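Local coordinates for chemotaxis response regulator protein-glutamate methylesterase (Thermotoga maritima, PDB 3SFT) that probably removes methyl ester groups from methylated glutamates of bacterial chemoreceptors, and deamidates certain glutamines, through this catalytic domain during chemotactic signalling, at residues G13-G18 against V40-P45; R20-I25 against V130-M135; P110-T115 against G136-K141. All blocks are in the same frame, centred on the assembly; numbering follows the deposited sequence.

Contact 1. Residues G13-G18 against V40-P45; sequences GSSTGG and VQHMPP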
loop_
_atom_site.group_PDB
_atom_site.type_symbol
_atom_site.label_atom_id
_atom_site.label_comp_id
_atom_site.label_asym_id
_atom_site.label_seq_id
_atom_site.Cartn_x
_atom_site.Cartn_y
_atom_site.Cartn_z
ATOM N N GLY A 13 -3.295 -0.122 -0.316
ATOM C CA GLY A 13 -4.117 -1.020 -1.106
ATOM C C GLY A 13 -5.236 -0.213 -1.733
ATOM O O GLY A 13 -5.893 0.575 -1.054
ATOM N N SER A 14 -5.464 -0.413 -3.025
ATOM C CA SER A 14 -6.493 0.330 -3.737
ATOM C C SER A 14 -7.054 -0.435 -4.930
ATOM O O SER A 14 -6.413 -1.341 -5.463
ATOM C CB SER A 14 -5.917 1.661 -4.220
ATOM O OG SER A 14 -4.710 1.455 -4.943
ATOM N N SER A 15 -8.251 -0.043 -5.356
ATOM C CA SER A 15 -8.893 -0.663 -6.496
ATOM C C SER A 15 -9.632 0.386 -7.333
ATOM O O SER A 15 -8.998 1.243 -7.939
ATOM C CB SER A 15 -9.833 -1.781 -6.045
ATOM O OG SER A 15 -10.186 -2.601 -7.144
ATOM N N THR A 16 -10.964 0.321 -7.367
ATOM C CA THR A 16 -11.775 1.259 -8.142
ATOM C C THR A 16 -11.516 2.703 -7.708
ATOM O O THR A 16 -11.651 3.044 -6.535
ATOM C CB THR A 16 -13.274 0.934 -8.001
ATOM O OG1 THR A 16 -13.484 -0.459 -8.258
ATOM C CG2 THR A 16 -14.088 1.743 -8.990
ATOM N N GLY A 17 -11.129 3.543 -8.663
ATOM C CA GLY A 17 -10.833 4.933 -8.351
ATOM C C GLY A 17 -9.494 5.102 -7.642
ATOM O O GLY A 17 -9.144 6.211 -7.215
ATOM N N GLY A 18 -8.735 4.009 -7.543
ATOM C CA GLY A 18 -7.437 4.041 -6.885
ATOM C C GLY A 18 -6.519 5.155 -7.360
ATOM O O GLY A 18 -6.059 5.957 -6.546
ATOM N N VAL A 40 -0.331 -1.513 -3.881
ATOM C CA VAL A 40 -0.941 -2.663 -4.532
ATOM C C VAL A 40 -2.292 -2.185 -5.065
ATOM O O VAL A 40 -3.258 -2.039 -4.316
ATOM C CB VAL A 40 -1.162 -3.849 -3.559
ATOM C CG1 VAL A 40 -1.805 -5.008 -4.294
ATOM C CG2 VAL A 40 0.165 -4.298 -2.942
ATOM N N GLN A 41 -2.327 -1.901 -6.359
ATOM C CA GLN A 41 -3.525 -1.430 -7.038
ATOM C C GLN A 41 -4.072 -2.548 -7.917
ATOM O O GLN A 41 -3.348 -3.081 -8.760
ATOM C CB GLN A 41 -3.162 -0.204 -7.899
ATOM C CG GLN A 41 -4.183 0.206 -8.971
ATOM C CD GLN A 41 -5.459 0.792 -8.405
ATOM O OE1 GLN A 41 -5.426 1.632 -7.514
ATOM N NE2 GLN A 41 -6.591 0.377 -8.950
ATOM N N HIS A 42 -5.338 -2.909 -7.706
ATOM C CA HIS A 42 -5.999 -3.951 -8.503
ATOM C C HIS A 42 -6.118 -3.436 -9.931
ATOM O O HIS A 42 -6.626 -2.339 -10.163
ATOM C CB HIS A 42 -7.412 -4.248 -7.989
ATOM C CG HIS A 42 -7.461 -4.773 -6.589
ATOM N ND1 HIS A 42 -8.641 -5.130 -5.974
ATOM C CD2 HIS A 42 -6.482 -4.992 -5.683
ATOM C CE1 HIS A 42 -8.387 -5.545 -4.748
ATOM N NE2 HIS A 42 -7.087 -5.472 -4.545
ATOM N N MET A 43 -5.657 -4.231 -10.884
ATOM C CA MET A 43 -5.710 -3.826 -12.279
ATOM C C MET A 43 -5.331 -5.005 -13.161
ATOM O O MET A 43 -4.521 -5.847 -12.765
ATOM C CB MET A 43 -4.738 -2.663 -12.510
ATOM C CG MET A 43 -5.294 -1.563 -13.402
ATOM S SD MET A 43 -4.779 0.083 -12.883
ATOM C CE MET A 43 -2.980 -0.170 -12.713
ATOM N N PRO A 44 -5.944 -5.108 -14.357
ATOM C CA PRO A 44 -5.638 -6.207 -15.277
ATOM C C PRO A 44 -4.140 -6.223 -15.573
ATOM O O PRO A 44 -3.467 -5.191 -15.466
ATOM C CB PRO A 44 -6.440 -5.833 -16.523
ATOM C CG PRO A 44 -7.627 -5.136 -15.952
ATOM C CD PRO A 44 -6.995 -4.241 -14.917
ATOM N N PRO A 45 -3.593 -7.395 -15.933
ATOM C CA PRO A 45 -2.160 -7.487 -16.233
ATOM C C PRO A 45 -1.732 -6.543 -17.357
ATOM O O PRO A 45 -2.426 -6.404 -18.366
ATOM C CB PRO A 45 -1.986 -8.960 -16.622
ATOM C CG PRO A 45 -3.345 -9.354 -17.140
ATOM C CD PRO A 45 -4.261 -8.693 -16.141
HETATM O O HOH W 1 -9.537 -1.477 -9.940
HETATM O O HOH W 2 -11.482 -4.675 -6.183
#
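Gln41 meets Ser14 and Ser15 where two neighbouring parallel strands, the first and last elements of a beta-alpha-beta unit, run out into loops. The strands pair through Ser14 N to Val40 O and His42 N to Ser14 O; the glutamine side chain adds a second set of bonds. Its CG lies anti to the backbone N (chi1 164°) and its chain then bends. Ser14 OG donates to Gln41 OE1 (2.7 Å) from above the amide carbonyl plane. Gln41 NE2 gives an almost straight bond (173°) of 2.8 Å to Ser15 O, which lies in the amide plane, and it donates to His42 O as well. Gly18 N reaches Ser15 O from the opposite face, closing a type II turn. An alanine at Gln41 would probably leave Ser14 OG without this acceptor, and Ser15 O and His42 O each short of a donor. The amide thus illustrates a second shell that holds the backbone of Ser15 and His42, which with Asp138 probably form the catalytic triad; His42 NE2 is hydrogen-bonded to Asp138. A water in the plane of the His42 ring, at its edge, lies 2.6 Å from Ser15 OG and 2.9 Å from His42 ND1.

Contact 2. Residues R20-I25 against V130-M135; sequences RSLDMI and VILTGM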
loop_
_atom_site.group_PDB
_atom_site.type_symbol
_atom_site.label_atom_id
_atom_site.label_comp_id
_atom_site.label_asym_id
_atom_site.label_seq_id
_atom_site.Cartn_x
_atom_site.Cartn_y
_atom_site.Cartn_z
ATOM N N ARG A 20 -7.086 7.943 -8.905
ATOM C CA ARG A 20 -7.613 9.264 -8.589
ATOM C C ARG A 20 -7.269 9.675 -7.147
ATOM O O ARG A 20 -6.911 10.825 -6.893
ATOM C CB ARG A 20 -9.133 9.300 -8.798
ATOM C CG ARG A 20 -9.717 10.708 -8.755
ATOM C CD ARG A 20 -11.234 10.722 -8.877
ATOM N NE ARG A 20 -11.880 10.277 -7.646
ATOM C CZ ARG A 20 -12.854 10.930 -7.018
ATOM N NH1 ARG A 20 -13.319 12.078 -7.491
ATOM N NH2 ARG A 20 -13.374 10.424 -5.910
ATOM N N SER A 21 -7.387 8.745 -6.203
ATOM C CA SER A 21 -7.073 9.057 -4.809
ATOM C C SER A 21 -5.573 9.127 -4.565
ATOM O O SER A 21 -5.108 9.943 -3.768
ATOM C CB SER A 21 -7.721 8.058 -3.861
ATOM O OG SER A 21 -9.117 8.276 -3.829
ATOM N N LEU A 22 -4.823 8.290 -5.272
ATOM C CA LEU A 22 -3.367 8.277 -5.154
ATOM C C LEU A 22 -2.783 9.606 -5.642
ATOM O O LEU A 22 -1.744 10.046 -5.151
ATOM C CB LEU A 22 -2.775 7.104 -5.937
ATOM C CG LEU A 22 -2.953 5.727 -5.288
ATOM C CD1 LEU A 22 -2.692 4.622 -6.298
ATOM C CD2 LEU A 22 -2.016 5.601 -4.102
ATOM N N ASP A 23 -3.480 10.252 -6.579
ATOM C CA ASP A 23 -3.057 11.548 -7.117
ATOM C C ASP A 23 -3.088 12.616 -6.036
ATOM O O ASP A 23 -2.392 13.620 -6.141
ATOM C CB ASP A 23 -3.975 12.006 -8.258
ATOM C CG ASP A 23 -3.721 11.272 -9.558
ATOM O OD1 ASP A 23 -2.672 10.605 -9.697
ATOM O OD2 ASP A 23 -4.585 11.372 -10.451
ATOM N N MET A 24 -3.948 12.420 -5.037
ATOM C CA MET A 24 -4.076 13.354 -3.921
ATOM C C MET A 24 -3.106 13.001 -2.792
ATOM O O MET A 24 -2.955 13.764 -1.838
ATOM C CB MET A 24 -5.500 13.319 -3.355
ATOM C CG MET A 24 -6.604 13.757 -4.301
ATOM S SD MET A 24 -8.230 13.786 -3.464
ATOM C CE MET A 24 -9.051 12.421 -4.282
ATOM N N ILE A 25 -2.440 11.854 -2.910
ATOM C CA ILE A 25 -1.519 11.387 -1.872
ATOM C C ILE A 25 -0.036 11.423 -2.233
ATOM O O ILE A 25 0.731 12.200 -1.667
ATOM C CB ILE A 25 -1.872 9.943 -1.428
ATOM C CG1 ILE A 25 -3.341 9.855 -1.015
ATOM C CG2 ILE A 25 -0.979 9.507 -0.269
ATOM C CD1 ILE A 25 -3.789 8.449 -0.678
ATOM N N VAL A 130 -2.588 1.569 4.533
ATOM C CA VAL A 130 -3.510 2.569 4.010
ATOM C C VAL A 130 -4.444 1.872 3.027
ATOM O O VAL A 130 -4.011 1.400 1.981
ATOM C CB VAL A 130 -2.762 3.718 3.272
ATOM C CG1 VAL A 130 -3.752 4.790 2.841
ATOM C CG2 VAL A 130 -1.701 4.329 4.174
ATOM N N ILE A 131 -5.722 1.792 3.375
ATOM C CA ILE A 131 -6.692 1.136 2.512
ATOM C C ILE A 131 -7.571 2.184 1.858
ATOM O O ILE A 131 -8.371 2.853 2.513
ATOM C CB ILE A 131 -7.538 0.118 3.303
ATOM C CG1 ILE A 131 -6.612 -0.863 4.028
ATOM C CG2 ILE A 131 -8.492 -0.623 2.377
ATOM C CD1 ILE A 131 -5.641 -1.587 3.112
ATOM N N LEU A 132 -7.402 2.317 0.550
ATOM C CA LEU A 132 -8.132 3.294 -0.241
ATOM C C LEU A 132 -9.373 2.741 -0.923
ATOM O O LEU A 132 -9.686 1.552 -0.823
ATOM C CB LEU A 132 -7.199 3.881 -1.308
ATOM C CG LEU A 132 -5.867 4.443 -0.805
ATOM C CD1 LEU A 132 -5.078 5.028 -1.979
ATOM C CD2 LEU A 132 -6.128 5.509 0.251
ATOM N N THR A 133 -10.044 3.647 -1.632
ATOM C CA THR A 133 -11.245 3.408 -2.421
ATOM C C THR A 133 -11.151 2.111 -3.213
ATOM O O THR A 133 -10.070 1.743 -3.682
ATOM C CB THR A 133 -11.436 4.581 -3.426
ATOM O OG1 THR A 133 -12.519 4.300 -4.318
ATOM C CG2 THR A 133 -10.158 4.805 -4.235
ATOM N N GLY A 134 -12.285 1.429 -3.364
ATOM C CA GLY A 134 -12.312 0.183 -4.109
ATOM C C GLY A 134 -13.413 -0.774 -3.694
ATOM O O GLY A 134 -13.979 -0.658 -2.606
ATOM N N MET A 135 -13.729 -1.715 -4.578
ATOM C CA MET A 135 -14.748 -2.720 -4.306
ATOM C C MET A 135 -14.130 -3.898 -3.576
ATOM O O MET A 135 -12.933 -4.151 -3.691
ATOM C CB MET A 135 -15.360 -3.256 -5.601
ATOM C CG MET A 135 -16.421 -2.400 -6.232
ATOM S SD MET A 135 -17.200 -3.186 -7.671
ATOM C CE MET A 135 -18.464 -2.033 -7.857
#
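Leu132 reaches from just past the end of strand 127-131 to Leu22 and Ile25 of the segment that begins in helix 18-22, and its side chain can be traced outward atom by atom. The bond from CA to CB is aimed at this segment, but CB itself makes no close contact across it. CG stands anti to the carbonyl carbon (chi1 -53°), and at this fork the chain divides into two methyls that share Ile25 CD1, CD1 alone also meeting Leu22. CD1 does most of the touching: it lies 3.8 Å from Leu22 CD2, with Leu22 CG just behind, and the same methyl comes to 3.9 Å from Ile25 CD1. The two leucine side chains lie roughly perpendicular, whereas Ile25 and Leu132 approach tip to tip. CD2, the other branch, also meets Ile25 CD1, so that the isoleucine tip faces both leucine methyls. Ile12 and Ile185 add further apolar contacts to Leu132.

One residue on, the chemistry changes at the margin of this apolar cluster. Thr133 CG2 rests 3.6 Å from Ser21 OG, a methyl against a hydroxyl oxygen. It gets there because OG1 is anti to the backbone N (chi1 173°), which puts the methyl between N and the carbonyl carbon and turns the threonine hydroxyl to other partners, Thr16 O among them. The two segments share no direct hydrogen bond; instead Glu156 serves both, with Ser21 OG bonded to its OE2 and Thr133 N to its OE1. A carboxylate bridge through Glu156 therefore sits beside van der Waals packing. The whole is a worked case of helix-on-sheet packing in a doubly wound alpha/beta fold, in which the short helix after the first strand lies against the chain leaving a neighbouring parallel strand.

Contact 3. Residues P110-T115 against G136-K141; sequences PAVDFT and GKDGTK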
loop_
_atom_site.group_PDB
_atom_site.type_symbol
_atom_site.label_atom_id
_atom_site.label_comp_id
_atom_site.label_asym_id
_atom_site.label_seq_id
_atom_site.Cartn_x
_atom_site.Cartn_y
_atom_site.Cartn_z
ATOM N N PRO A 110 -1.999 -9.197 -7.964
ATOM C CA PRO A 110 -1.705 -9.113 -6.529
ATOM C C PRO A 110 -2.864 -8.656 -5.642
ATOM O O PRO A 110 -3.723 -7.885 -6.066
ATOM C CB PRO A 110 -0.564 -8.097 -6.480
ATOM C CG PRO A 110 -0.914 -7.168 -7.613
ATOM C CD PRO A 110 -1.272 -8.151 -8.707
ATOM N N ALA A 111 -2.880 -9.173 -4.419
ATOM C CA ALA A 111 -3.879 -8.817 -3.411
ATOM C C ALA A 111 -3.089 -8.088 -2.336
ATOM O O ALA A 111 -2.022 -8.556 -1.937
ATOM C CB ALA A 111 -4.504 -10.067 -2.816
ATOM N N VAL A 112 -3.588 -6.948 -1.869
ATOM C CA VAL A 112 -2.867 -6.210 -0.836
ATOM C C VAL A 112 -2.750 -7.018 0.469
ATOM O O VAL A 112 -1.813 -6.813 1.234
ATOM C CB VAL A 112 -3.460 -4.789 -0.589
ATOM C CG1 VAL A 112 -4.700 -4.852 0.284
ATOM C CG2 VAL A 112 -2.397 -3.877 0.031
ATOM N N ASP A 113 -3.663 -7.968 0.694
ATOM C CA ASP A 113 -3.610 -8.816 1.896
ATOM C C ASP A 113 -2.283 -9.580 1.982
ATOM O O ASP A 113 -1.699 -9.706 3.058
ATOM C CB ASP A 113 -4.769 -9.826 1.925
ATOM C CG ASP A 113 -6.071 -9.227 2.439
ATOM O OD1 ASP A 113 -6.048 -8.122 3.027
ATOM O OD2 ASP A 113 -7.123 -9.873 2.260
ATOM N N PHE A 114 -1.813 -10.083 0.844
ATOM C CA PHE A 114 -0.551 -10.824 0.799
ATOM C C PHE A 114 0.634 -9.928 1.169
ATOM O O PHE A 114 1.482 -10.313 1.982
ATOM C CB PHE A 114 -0.333 -11.432 -0.592
ATOM C CG PHE A 114 0.854 -12.361 -0.671
ATOM C CD1 PHE A 114 0.679 -13.740 -0.580
ATOM C CD2 PHE A 114 2.144 -11.860 -0.839
ATOM C CE1 PHE A 114 1.772 -14.605 -0.656
ATOM C CE2 PHE A 114 3.239 -12.715 -0.916
ATOM C CZ PHE A 114 3.053 -14.090 -0.823
ATOM N N THR A 115 0.702 -8.742 0.565
ATOM C CA THR A 115 1.793 -7.805 0.842
ATOM C C THR A 115 1.803 -7.346 2.306
ATOM O O THR A 115 2.867 -7.252 2.930
ATOM C CB THR A 115 1.732 -6.578 -0.096
ATOM O OG1 THR A 115 1.850 -7.018 -1.455
ATOM C CG2 THR A 115 2.867 -5.603 0.200
ATOM N N GLY A 136 -14.958 -4.626 -2.839
ATOM C CA GLY A 136 -14.477 -5.799 -2.133
ATOM C C GLY A 136 -13.928 -5.579 -0.740
ATOM O O GLY A 136 -14.065 -4.504 -0.152
ATOM N N LYS A 137 -13.248 -6.606 -0.244
ATOM C CA LYS A 137 -12.691 -6.602 1.096
ATOM C C LYS A 137 -11.174 -6.767 1.186
ATOM O O LYS A 137 -10.641 -6.982 2.271
ATOM C CB LYS A 137 -13.400 -7.676 1.930
ATOM C CG LYS A 137 -14.905 -7.421 2.065
ATOM C CD LYS A 137 -15.668 -8.585 2.693
ATOM C CE LYS A 137 -15.237 -8.873 4.129
ATOM N NZ LYS A 137 -14.283 -10.024 4.209
ATOM N N ASP A 138 -10.477 -6.664 0.059
ATOM C CA ASP A 138 -9.020 -6.787 0.075
ATOM C C ASP A 138 -8.487 -5.661 0.961
ATOM O O ASP A 138 -8.914 -4.513 0.839
ATOM C CB ASP A 138 -8.447 -6.684 -1.345
ATOM C CG ASP A 138 -6.950 -7.008 -1.414
ATOM O OD1 ASP A 138 -6.426 -7.775 -0.578
ATOM O OD2 ASP A 138 -6.289 -6.495 -2.334
ATOM N N GLY A 139 -7.609 -6.009 1.894
ATOM C CA GLY A 139 -7.062 -5.020 2.806
ATOM C C GLY A 139 -7.565 -5.224 4.226
ATOM O O GLY A 139 -6.930 -4.779 5.189
ATOM N N THR A 140 -8.702 -5.905 4.362
ATOM C CA THR A 140 -9.290 -6.167 5.673
ATOM C C THR A 140 -8.470 -7.168 6.488
ATOM O O THR A 140 -8.066 -6.872 7.619
ATOM C CB THR A 140 -10.745 -6.646 5.541
ATOM O OG1 THR A 140 -11.538 -5.587 4.990
ATOM C CG2 THR A 140 -11.308 -7.032 6.892
ATOM N N LYS A 141 -8.219 -8.347 5.921
ATOM C CA LYS A 141 -7.422 -9.350 6.619
ATOM C C LYS A 141 -6.007 -8.817 6.815
ATOM O O LYS A 141 -5.393 -9.040 7.857
ATOM C CB LYS A 141 -7.417 -10.680 5.859
ATOM C CG LYS A 141 -8.799 -11.323 5.792
ATOM C CD LYS A 141 -8.804 -12.620 4.988
ATOM C CE LYS A 141 -8.033 -13.728 5.693
ATOM N NZ LYS A 141 -8.107 -15.016 4.944
HETATM O O HOH W 3 -9.463 -9.200 3.257
#
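Asp113 and Asp138 lie side by side, pointing opposite ways, each reaching for backbone amides on the other's segment, where the amino-terminal ends of helices 112-123 and 140-148 come together in the doubly wound fold. Their carboxylate planes are turned 80° apart, and each serves a different set of donors. The CG of Asp138 is anti to the backbone N (chi1 -172°), and its carboxylate takes the first two amides of helix 112-123. OD2 takes the amide of Val112 on its syn lone pair, at 2.8 Å. OD1 receives Asp113 N at 3.0 Å, also on the syn side but somewhat out of the carboxylate plane. The same OD2 is hydrogen-bonded to His42 NE2, so the helix amides probably help fix the rotation of the group that faces the histidine. This is consistent with Asp138 being the acidic member of the catalytic triad.

Asp113 binds in the other direction, with poorer geometry. Its OD1 is met by Gly139 N at 2.9 Å from above the carboxylate plane, and it also takes the amide of Gly142, so two amides at the start of helix 140-148 would probably help to stabilise its negative charge. Gly139 holds the N-cap position at backbone angles where a CB would run into the preceding carbonyl oxygen. Val112 CG1 presses on Gly139 CA at 3.5 Å, tight for two carbons. Lys141 runs across Asp113, nearly perpendicular to it, its CB 3.7 Å from Asp113 OD2 while its chain leads away. On the same oxygen one bound water donates at 2.6 Å, gives a second bond to Lys137 O and accepts from Lys141 N.

Overall arrangement
All three contacts are largely buried, but their chemistry follows their place in the fold. Contacts 1 and 2 reach the same parallel sheet through neighbouring strands, 9-14 and 127-131, and both draw on the chain running into and through helix 18-22; Gly13 O and Leu132 N join them directly. Contact 2, where a helix packs near a strand end, is mainly apolar; contact 1, strand against strand and the loops after them, is mostly polar. Contact 3 brings together the starts of two helices and depends on carboxylate-to-amide bonds, with the exposed Lys141 at its border. Contacts 1 and 3 meet at His42 and Asp138, and so jointly assemble the probable catalytic triad; contact 2 contributes no triad residue.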